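PDB 3IEG: DnaJ homolog subfamily C member 3 from Mus musculus, which helps cells cope with endoplasmic reticulum stress, binding misfolded proteins through its TPR repeats, stimulating the ATPase of HSPA8 as a co-chaperone and restraining GCN2 kinase. Local coordinates for residues Ile38-Tyr41 / Arg42-Thr45; Asp21-Ser24 / Gln25-Ala29; Glu276-Cys279 / His280-Lys284; Ile292-Cys295 / Ser296-Leu299. All coordinates share one frame; numbering follows the deposited sequence.

In the fold
This chain is the TPR part of the protein, without its J domain, and all four interactions are turns within single helices, grouped in two pairs on opposite sides of the chain's centre. Interaction 2, on helix 19-32 of TPR 1, touches interaction 1 on the following helix 37-50 of TPR 2, their centres about 9 Å apart; Arg43 packs on Leu23 and His27. These are the two repeats whose hydrophobic groove binds misfolded proteins. Toward the other end, interactions 3 and 4 occupy the two helices of TPR 8, centres about 10 Å apart, joined by the Cys279-Cys295 disulfide and by Ile294 against Phe282. Interactions 1 and 3 lie about 68 Å apart between centres and do not touch.

Interaction 1 of 4, residues Ile38-Tyr41 / Arg42-Thr45; sequences IAYY and RRAT
The carbonyl oxygen of Tyr41 receives two N-H groups from the next turn: that of Thr45, with Tyr41 O to Thr45 N 2.9 Å, and that of Ala44, whose bent approach makes a weak bond. The side chains of Tyr41 and Thr45 meet as well. Thr45 CG2 stands 3.9 Å from the centroid of the Tyr41 ring, over one face and displaced toward the hydroxyl end, a CH-pi contact. Threonine suits the place because its branches divide the work: the methyl takes the ring while OG1 bonds back to Arg42 O at 2.9 Å. A chi1 of 179° sets the Tyr41 ring opposite the backbone nitrogen, where it also comes near Arg42 NH1, and Ile38 CG2 lies over one face of that guanidinium. On another flank Tyr40 and Arg43 run side by side with their planes 86° apart, and Arg43 NH2 comes to the ring edge, 3.6 Å from Tyr40 CD1. Both polar ends find partners elsewhere: Arg43 NE forms a salt bridge with Asp59 of helix 53-66, and Tyr40 OH bonds to Pro34 O. Ala44 is buried, and a side chain no larger than a methyl suits its place. Tyr40 and Ala44 fall at the aromatic and small positions, four residues apart, of the first helix of a TPR, here TPR 2.

Interaction 2 of 4, residues Asp21-Ser24 / Gln25-Ala29; sequences DALS and QFHAA
The imidazole of His27 and the phenyl ring of Phe26 both lean back over the preceding turn, each meeting a residue four places earlier. Against the His27 ring comes the branched end of Leu23: its CG is 3.7 Å from His27 ND1, and both methyls approach CE1, so the leucine crosses the ND1-CE1 side of the imidazole obliquely. Leu23 gets there through a chi1 of -176°, a torsion that swings the isobutyl end toward the ring although CB itself points away. The Phe26 ring stands obliquely to the carbonyl of Ala22, with Phe26 CD1 3.5 Å from Ala22 O, and its CE1 lies 4.4 Å from the Ala22 methyl. A small residue at Ala22 keeps this side of the helix thin, and the phenyl group supplies the apolar bulk one turn later. Gln25 CG stands beside the backbone N (chi1 -69°), 3.6 Å from Asp21 O, and a bend at chi2 turns the amide aside. Regular i to i+4 bonds run beneath, among them Phe26 N to Ala22 O at 3.0 Å and His27 N to Leu23 O at 2.9 Å. Around the helix, Phe26 packs on Arg42, and Leu23 and His27 pack on Arg43, all on helix 37-50, whereas Gln25 rests on Leu9 and Leu13 of helix 2-15. Ala22, Phe26 and Ala29 match the small, aromatic and small positions that recur along the second helix of the tetratricopeptide repeat, here TPR 1.

Interaction 3 of 4, residues Glu276-Cys279 / His280-Lys284; sequences ERIC and HCFSK
Arg277 and His280 point the same way from neighbouring turns, and the guanidinium lies flat on the imidazole, the planes 21° apart and the centres separated by 4.6 Å. Arg277 NH1 does most of the touching, 3.6 Å from His280 CG and equally close to CD2. Bends at chi2 and chi3 (the latter -83°) curl the arginine forward along the helix, over the ring, and its NE is held by a salt bridge to Glu242 of helix 222-246. The opposite face of the imidazole carries the aliphatic stem of Lys284, so His280 is sandwiched between two long basic side chains while its ND1 bonds to Asp311 of helix 306-318. Exchanging His280 for an alanine is likely to deprive Arg277 NH1 of its stacking surface and Asp311 of a hydrogen-bond partner. This is the first helix of TPR 8, and it is tied to helix 288-301 by the disulfide from Cys279 to Cys295. Cys279 falls where many TPRs have a glycine or alanine, a position at which the two helices come close enough for a disulfide. Ile278 and Phe282 lie side by side on another flank, with Ile278 CG2 3.7 Å from Phe282 CE2, and the phenylalanine packs onward against Ala291 and Ile294. Beneath them Phe282 N bonds to Ile278 O at 3.0 Å.

Interaction 4 of 4, residues Ile292-Cys295 / Ser296-Leu299; sequences IRIC and SEVL
Cys295, Ser296 and Ile294 carry most of this turn. Ser296 grips the carbonyl of Ile292 twice: its OG lies 2.6 Å from Ile292 O, nearly in line with the C=O bond, while its backbone N reaches the same oxygen from above the carbonyl plane. The hydroxyl is brought there by placing OG beside the backbone N, opposite the carbonyl carbon (chi1 -66°), the familiar way a helical serine folds back on the preceding turn. Arg312 of helix 306-318 also bonds to this OG through NH1, so a small polar residue serves both the helix and its neighbour. In this second helix of TPR 8, Cys295 holds a place often given to a large aromatic in the repeat; here its sulfur is spent on the disulfide to the first helix. Its carbonyl accepts the N-H of Leu299, with Cys295 O to Leu299 N 3.0 Å, and Leu299 packs on Leu309 of helix 306-318. Ile294 O takes the N-H of Val298, with Val298 N 3.0 Å away, and the apolar side chain of Ile294 faces Phe282. Glu297 lies alongside the same turn, its CG 3.4 Å from Arg293 O; beyond CG the chain runs out extended, its carboxylate passing near CA of Ile294, and OE1 forms a salt bridge with Lys275 of helix 268-284. With an alanine at Glu297, Lys275 would probably be left without its salt-bridge mate and the backbone beside Ile294 CA less covered. Val298, buried and branched, packs on Lys275 and Glu276 of helix 268-284.

Interaction 1 of 4, residues Ile38-Tyr41 / Arg42-Thr45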
loop_
_atom_site.group_PDB
_atom_site.type_symbol
_atom_site.label_atom_id
_atom_site.label_comp_id
_atom_site.label_asym_id
_atom_site.label_seq_id
_atom_site.Cartn_x
_atom_site.Cartn_y
_atom_site.Cartn_z
ATOM N N ILE A 38 7.880 -1.467 -40.510
ATOM C CA ILE A 38 7.601 -0.074 -40.113
ATOM C C ILE A 38 6.216 0.104 -39.540
ATOM O O ILE A 38 6.038 0.904 -38.633
ATOM C CB ILE A 38 7.832 1.006 -41.206
ATOM C CG1 ILE A 38 7.901 0.376 -42.590
ATOM C CG2 ILE A 38 9.077 1.841 -40.888
ATOM C CD1 ILE A 38 6.619 0.507 -43.353
ATOM N N ALA A 39 5.242 -0.632 -40.067
ATOM C CA ALA A 39 3.882 -0.537 -39.558
ATOM C C ALA A 39 3.893 -0.756 -38.051
ATOM O O ALA A 39 3.339 0.049 -37.314
ATOM C CB ALA A 39 2.970 -1.525 -40.252
ATOM N N TYR A 40 4.565 -1.817 -37.594
ATOM C CA TYR A 40 4.691 -2.084 -36.167
ATOM C C TYR A 40 5.485 -0.992 -35.469
ATOM O O TYR A 40 5.206 -0.659 -34.313
ATOM C CB TYR A 40 5.349 -3.440 -35.904
ATOM C CG TYR A 40 4.492 -4.634 -36.235
ATOM C CD1 TYR A 40 3.477 -5.056 -35.369
ATOM C CD2 TYR A 40 4.704 -5.358 -37.406
ATOM C CE1 TYR A 40 2.685 -6.168 -35.678
ATOM C CE2 TYR A 40 3.924 -6.455 -37.723
ATOM C CZ TYR A 40 2.920 -6.861 -36.860
ATOM O OH TYR A 40 2.155 -7.959 -37.187
ATOM N N TYR A 41 6.477 -0.438 -36.157
ATOM C CA TYR A 41 7.255 0.640 -35.562
ATOM C C TYR A 41 6.387 1.891 -35.387
ATOM O O TYR A 41 6.350 2.472 -34.311
ATOM C CB TYR A 41 8.526 0.941 -36.366
ATOM C CG TYR A 41 9.353 2.066 -35.792
ATOM C CD1 TYR A 41 10.006 1.924 -34.558
ATOM C CD2 TYR A 41 9.478 3.283 -36.472
ATOM C CE1 TYR A 41 10.757 2.961 -34.016
ATOM C CE2 TYR A 41 10.234 4.325 -35.945
ATOM C CZ TYR A 41 10.874 4.160 -34.719
ATOM O OH TYR A 41 11.623 5.199 -34.191
ATOM N N ARG A 42 5.669 2.279 -36.437
ATOM C CA ARG A 42 4.804 3.446 -36.372
ATOM C C ARG A 42 3.793 3.328 -35.240
ATOM O O ARG A 42 3.608 4.279 -34.449
ATOM C CB ARG A 42 4.098 3.680 -37.701
ATOM C CG ARG A 42 5.035 3.951 -38.872
ATOM C CD ARG A 42 5.915 5.167 -38.642
ATOM N NE ARG A 42 6.702 5.464 -39.833
ATOM C CZ ARG A 42 7.855 6.122 -39.826
ATOM N NH1 ARG A 42 8.387 6.547 -38.684
ATOM N NH2 ARG A 42 8.485 6.340 -40.965
ATOM N N ARG A 43 3.162 2.161 -35.142
ATOM C CA ARG A 43 2.247 1.911 -34.047
ATOM C C ARG A 43 2.944 2.041 -32.703
ATOM O O ARG A 43 2.367 2.558 -31.765
ATOM C CB ARG A 43 1.585 0.546 -34.164
ATOM C CG ARG A 43 0.379 0.414 -33.239
ATOM C CD ARG A 43 -0.456 -0.817 -33.528
ATOM N NE ARG A 43 0.257 -2.036 -33.177
ATOM C CZ ARG A 43 -0.084 -3.246 -33.595
ATOM N NH1 ARG A 43 -1.136 -3.406 -34.382
ATOM N NH2 ARG A 43 0.634 -4.297 -33.219
ATOM N N ALA A 44 4.187 1.592 -32.609
ATOM C CA ALA A 44 4.883 1.678 -31.332
ATOM C C ALA A 44 5.236 3.111 -30.933
ATOM O O ALA A 44 5.202 3.446 -29.743
ATOM C CB ALA A 44 6.121 0.794 -31.316
ATOM N N THR A 45 5.586 3.954 -31.905
ATOM C CA THR A 45 5.892 5.358 -31.585
ATOM C C THR A 45 4.631 6.081 -31.109
ATOM O O THR A 45 4.723 6.962 -30.262
ATOM C CB THR A 45 6.605 6.137 -32.727
ATOM O OG1 THR A 45 5.766 6.191 -33.883
ATOM C CG2 THR A 45 7.907 5.469 -33.111
#

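Interaction 2 of 4, residues Asp21-Ser24 / Gln25-Ala29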
loop_
_atom_site.group_PDB
_atom_site.type_symbol
_atom_site.label_atom_id
_atom_site.label_comp_id
_atom_site.label_asym_id
_atom_site.label_seq_id
_atom_site.Cartn_x
_atom_site.Cartn_y
_atom_site.Cartn_z
ATOM N N ASP A 21 -6.352 8.664 -33.441
ATOM C CA ASP A 21 -6.580 8.514 -34.865
ATOM C C ASP A 21 -5.361 7.961 -35.596
ATOM O O ASP A 21 -5.507 7.128 -36.481
ATOM C CB ASP A 21 -7.031 9.839 -35.473
ATOM C CG ASP A 21 -8.339 10.325 -34.887
ATOM O OD1 ASP A 21 -9.099 9.503 -34.310
ATOM O OD2 ASP A 21 -8.607 11.539 -34.998
ATOM N N ALA A 22 -4.166 8.418 -35.221
ATOM C CA ALA A 22 -2.919 7.851 -35.755
ATOM C C ALA A 22 -2.844 6.368 -35.435
ATOM O O ALA A 22 -2.595 5.554 -36.325
ATOM C CB ALA A 22 -1.709 8.579 -35.220
ATOM N N LEU A 23 -3.112 6.021 -34.176
ATOM C CA LEU A 23 -3.121 4.629 -33.755
ATOM C C LEU A 23 -4.016 3.775 -34.638
ATOM O O LEU A 23 -3.628 2.678 -35.039
ATOM C CB LEU A 23 -3.556 4.488 -32.296
ATOM C CG LEU A 23 -3.518 3.086 -31.677
ATOM C CD1 LEU A 23 -2.099 2.552 -31.717
ATOM C CD2 LEU A 23 -4.029 3.091 -30.250
ATOM N N SER A 24 -5.201 4.295 -34.945
ATOM C CA SER A 24 -6.200 3.582 -35.731
ATOM C C SER A 24 -5.660 3.230 -37.125
ATOM O O SER A 24 -5.821 2.098 -37.596
ATOM C CB SER A 24 -7.470 4.427 -35.840
ATOM O OG SER A 24 -8.643 3.641 -35.706
ATOM N N GLN A 25 -4.998 4.200 -37.753
ATOM C CA GLN A 25 -4.394 4.023 -39.070
ATOM C C GLN A 25 -3.271 2.985 -39.069
ATOM O O GLN A 25 -3.172 2.150 -39.977
ATOM C CB GLN A 25 -3.833 5.352 -39.572
ATOM C CG GLN A 25 -4.882 6.407 -39.921
ATOM C CD GLN A 25 -5.848 5.949 -41.000
ATOM O OE1 GLN A 25 -7.064 6.062 -40.845
ATOM N NE2 GLN A 25 -5.314 5.424 -42.088
ATOM N N PHE A 26 -2.422 3.046 -38.046
ATOM C CA PHE A 26 -1.315 2.116 -37.930
ATOM C C PHE A 26 -1.798 0.694 -37.601
ATOM O O PHE A 26 -1.174 -0.275 -38.036
ATOM C CB PHE A 26 -0.273 2.615 -36.921
ATOM C CG PHE A 26 0.424 3.894 -37.330
ATOM C CD1 PHE A 26 0.833 4.811 -36.366
ATOM C CD2 PHE A 26 0.673 4.185 -38.673
ATOM C CE1 PHE A 26 1.490 5.996 -36.738
ATOM C CE2 PHE A 26 1.320 5.364 -39.056
ATOM C CZ PHE A 26 1.733 6.271 -38.085
ATOM N N HIS A 27 -2.896 0.582 -36.844
ATOM C CA HIS A 27 -3.575 -0.698 -36.629
ATOM C C HIS A 27 -4.031 -1.304 -37.962
ATOM O O HIS A 27 -3.761 -2.462 -38.261
ATOM C CB HIS A 27 -4.796 -0.530 -35.712
ATOM C CG HIS A 27 -4.535 -0.863 -34.274
ATOM N ND1 HIS A 27 -4.845 0.001 -33.241
ATOM C CD2 HIS A 27 -4.006 -1.966 -33.695
ATOM C CE1 HIS A 27 -4.515 -0.554 -32.089
ATOM N NE2 HIS A 27 -3.996 -1.744 -32.336
ATOM N N ALA A 28 -4.718 -0.487 -38.753
ATOM C CA ALA A 28 -5.223 -0.863 -40.064
ATOM C C ALA A 28 -4.095 -1.313 -40.960
ATOM O O ALA A 28 -4.232 -2.297 -41.681
ATOM C CB ALA A 28 -5.967 0.312 -40.700
ATOM N N ALA A 29 -2.983 -0.585 -40.914
ATOM C CA ALA A 29 -1.809 -0.917 -41.709
ATOM C C ALA A 29 -1.235 -2.275 -41.289
ATOM O O ALA A 29 -0.949 -3.121 -42.136
ATOM C CB ALA A 29 -0.756 0.174 -41.579
#

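Interaction 3 of 4, residues Glu276-Cys279 / His280-Lys284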
loop_
_atom_site.group_PDB
_atom_site.type_symbol
_atom_site.label_atom_id
_atom_site.label_comp_id
_atom_site.label_asym_id
_atom_site.label_seq_id
_atom_site.Cartn_x
_atom_site.Cartn_y
_atom_site.Cartn_z
ATOM N N GLU A 276 -10.145 -1.642 25.995
ATOM C CA GLU A 276 -10.633 -0.266 25.967
ATOM C C GLU A 276 -12.166 -0.201 25.840
ATOM O O GLU A 276 -12.827 0.525 26.579
ATOM C CB GLU A 276 -9.970 0.532 24.845
ATOM C CG GLU A 276 -10.350 2.007 24.882
ATOM C CD GLU A 276 -10.136 2.734 23.571
ATOM O OE1 GLU A 276 -8.993 2.708 23.064
ATOM O OE2 GLU A 276 -11.096 3.370 23.069
ATOM N N ARG A 277 -12.720 -0.959 24.899
ATOM C CA ARG A 277 -14.166 -0.997 24.700
ATOM C C ARG A 277 -14.892 -1.649 25.891
ATOM O O ARG A 277 -16.003 -1.246 26.245
ATOM C CB ARG A 277 -14.541 -1.676 23.364
ATOM C CG ARG A 277 -14.015 -0.991 22.091
ATOM C CD ARG A 277 -14.391 0.490 22.022
ATOM N NE ARG A 277 -15.741 0.726 21.501
ATOM C CZ ARG A 277 -16.494 1.782 21.804
ATOM N NH1 ARG A 277 -16.060 2.702 22.657
ATOM N NH2 ARG A 277 -17.699 1.915 21.274
ATOM N N ILE A 278 -14.256 -2.632 26.525
ATOM C CA ILE A 278 -14.830 -3.239 27.717
ATOM C C ILE A 278 -14.851 -2.210 28.849
ATOM O O ILE A 278 -15.849 -2.080 29.563
ATOM C CB ILE A 278 -14.121 -4.558 28.112
ATOM C CG1 ILE A 278 -14.560 -5.686 27.158
ATOM C CG2 ILE A 278 -14.428 -4.934 29.579
ATOM C CD1 ILE A 278 -13.688 -6.940 27.188
ATOM N N CYS A 279 -13.761 -1.459 28.976
ATOM C CA CYS A 279 -13.700 -0.320 29.883
ATOM C C CYS A 279 -14.885 0.623 29.662
ATOM O O CYS A 279 -15.509 1.083 30.619
ATOM C CB CYS A 279 -12.360 0.394 29.711
ATOM S SG CYS A 279 -12.347 2.138 30.123
ATOM N N HIS A 280 -15.207 0.872 28.393
ATOM C CA HIS A 280 -16.368 1.669 28.004
ATOM C C HIS A 280 -17.669 1.005 28.448
ATOM O O HIS A 280 -18.537 1.667 29.001
ATOM C CB HIS A 280 -16.367 1.898 26.488
ATOM C CG HIS A 280 -17.434 2.834 26.010
ATOM N ND1 HIS A 280 -17.422 4.185 26.290
ATOM C CD2 HIS A 280 -18.538 2.618 25.253
ATOM C CE1 HIS A 280 -18.475 4.758 25.733
ATOM N NE2 HIS A 280 -19.168 3.830 25.098
ATOM N N CYS A 281 -17.788 -0.301 28.220
ATOM C CA CYS A 281 -18.988 -1.051 28.595
ATOM C C CYS A 281 -19.340 -0.964 30.069
ATOM O O CYS A 281 -20.449 -0.577 30.414
ATOM C CB CYS A 281 -18.882 -2.508 28.177
ATOM S SG CYS A 281 -19.315 -2.721 26.474
ATOM N N PHE A 282 -18.391 -1.301 30.934
ATOM C CA PHE A 282 -18.622 -1.211 32.372
ATOM C C PHE A 282 -18.971 0.217 32.827
ATOM O O PHE A 282 -19.903 0.409 33.598
ATOM C CB PHE A 282 -17.451 -1.812 33.155
ATOM C CG PHE A 282 -17.469 -3.327 33.208
ATOM C CD1 PHE A 282 -18.475 -4.009 33.908
ATOM C CD2 PHE A 282 -16.480 -4.073 32.580
ATOM C CE1 PHE A 282 -18.492 -5.423 33.971
ATOM C CE2 PHE A 282 -16.488 -5.484 32.638
ATOM C CZ PHE A 282 -17.493 -6.156 33.330
ATOM N N SER A 283 -18.254 1.211 32.313
ATOM C CA SER A 283 -18.549 2.613 32.613
ATOM C C SER A 283 -20.002 2.993 32.312
ATOM O O SER A 283 -20.706 3.495 33.181
ATOM C CB SER A 283 -17.587 3.534 31.857
ATOM O OG SER A 283 -17.754 4.891 32.242
ATOM N N LYS A 284 -20.439 2.746 31.081
ATOM C CA LYS A 284 -21.778 3.120 30.626
ATOM C C LYS A 284 -22.897 2.268 31.240
ATOM O O LYS A 284 -24.047 2.704 31.316
ATOM C CB LYS A 284 -21.859 3.065 29.095
ATOM C CG LYS A 284 -21.095 4.153 28.362
ATOM C CD LYS A 284 -21.708 5.551 28.559
ATOM C CE LYS A 284 -20.978 6.592 27.692
ATOM N NZ LYS A 284 -20.888 7.952 28.320
#

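Interaction 4 of 4, residues Ile292-Cys295 / Ser296-Leu299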
loop_
_atom_site.group_PDB
_atom_site.type_symbol
_atom_site.label_atom_id
_atom_site.label_comp_id
_atom_site.label_asym_id
_atom_site.label_seq_id
_atom_site.Cartn_x
_atom_site.Cartn_y
_atom_site.Cartn_z
ATOM N N ILE A 292 -13.264 1.062 36.940
ATOM C CA ILE A 292 -11.970 1.651 37.298
ATOM C C ILE A 292 -10.830 0.634 37.233
ATOM O O ILE A 292 -9.710 1.010 36.906
ATOM C CB ILE A 292 -11.941 2.447 38.649
ATOM C CG1 ILE A 292 -11.504 1.559 39.812
ATOM C CG2 ILE A 292 -13.264 3.164 38.927
ATOM C CD1 ILE A 292 -10.357 2.144 40.633
ATOM N N ARG A 293 -11.115 -0.640 37.511
ATOM C CA ARG A 293 -10.064 -1.664 37.493
ATOM C C ARG A 293 -9.479 -1.824 36.097
ATOM O O ARG A 293 -8.263 -1.765 35.919
ATOM C CB ARG A 293 -10.538 -3.027 38.036
ATOM C CG ARG A 293 -11.044 -2.992 39.482
ATOM C CD ARG A 293 -11.031 -4.379 40.175
ATOM N NE ARG A 293 -11.974 -4.427 41.301
ATOM C CZ ARG A 293 -11.904 -5.271 42.335
ATOM N NH1 ARG A 293 -10.914 -6.154 42.432
ATOM N NH2 ARG A 293 -12.830 -5.222 43.293
ATOM N N ILE A 294 -10.343 -2.001 35.102
ATOM C CA ILE A 294 -9.853 -2.304 33.759
ATOM C C ILE A 294 -9.549 -1.073 32.924
ATOM O O ILE A 294 -8.699 -1.138 32.053
ATOM C CB ILE A 294 -10.732 -3.343 32.991
ATOM C CG1 ILE A 294 -11.727 -2.670 32.050
ATOM C CG2 ILE A 294 -11.393 -4.331 33.971
ATOM C CD1 ILE A 294 -12.961 -2.130 32.734
ATOM N N CYS A 295 -10.212 0.047 33.189
ATOM C CA CYS A 295 -9.813 1.288 32.533
ATOM C C CYS A 295 -8.400 1.662 32.977
ATOM O O CYS A 295 -7.625 2.208 32.187
ATOM C CB CYS A 295 -10.798 2.435 32.785
ATOM S SG CYS A 295 -12.488 2.161 32.170
ATOM N N SER A 296 -8.066 1.340 34.229
ATOM C CA SER A 296 -6.699 1.497 34.732
ATOM C C SER A 296 -5.714 0.606 33.988
ATOM O O SER A 296 -4.633 1.054 33.620
ATOM C CB SER A 296 -6.628 1.209 36.223
ATOM O OG SER A 296 -7.348 2.185 36.941
ATOM N N GLU A 297 -6.087 -0.652 33.768
ATOM C CA GLU A 297 -5.240 -1.572 33.008
ATOM C C GLU A 297 -4.913 -0.998 31.646
ATOM O O GLU A 297 -3.748 -0.879 31.293
ATOM C CB GLU A 297 -5.907 -2.927 32.829
ATOM C CG GLU A 297 -6.094 -3.699 34.102
ATOM C CD GLU A 297 -6.780 -5.009 33.850
ATOM O OE1 GLU A 297 -6.654 -5.524 32.711
ATOM O OE2 GLU A 297 -7.445 -5.520 34.784
ATOM N N VAL A 298 -5.947 -0.632 30.893
ATOM C CA VAL A 298 -5.769 0.000 29.591
ATOM C C VAL A 298 -4.805 1.178 29.729
ATOM O O VAL A 298 -3.871 1.309 28.941
ATOM C CB VAL A 298 -7.127 0.442 28.965
ATOM C CG1 VAL A 298 -6.925 1.063 27.594
ATOM C CG2 VAL A 298 -8.059 -0.737 28.833
ATOM N N LEU A 299 -5.013 1.999 30.758
ATOM C CA LEU A 299 -4.202 3.194 30.977
ATOM C C LEU A 299 -2.769 2.896 31.406
ATOM O O LEU A 299 -1.865 3.690 31.152
ATOM C CB LEU A 299 -4.879 4.135 31.968
ATOM C CG LEU A 299 -5.971 5.004 31.355
ATOM C CD1 LEU A 299 -6.894 5.544 32.424
ATOM C CD2 LEU A 299 -5.373 6.135 30.546
#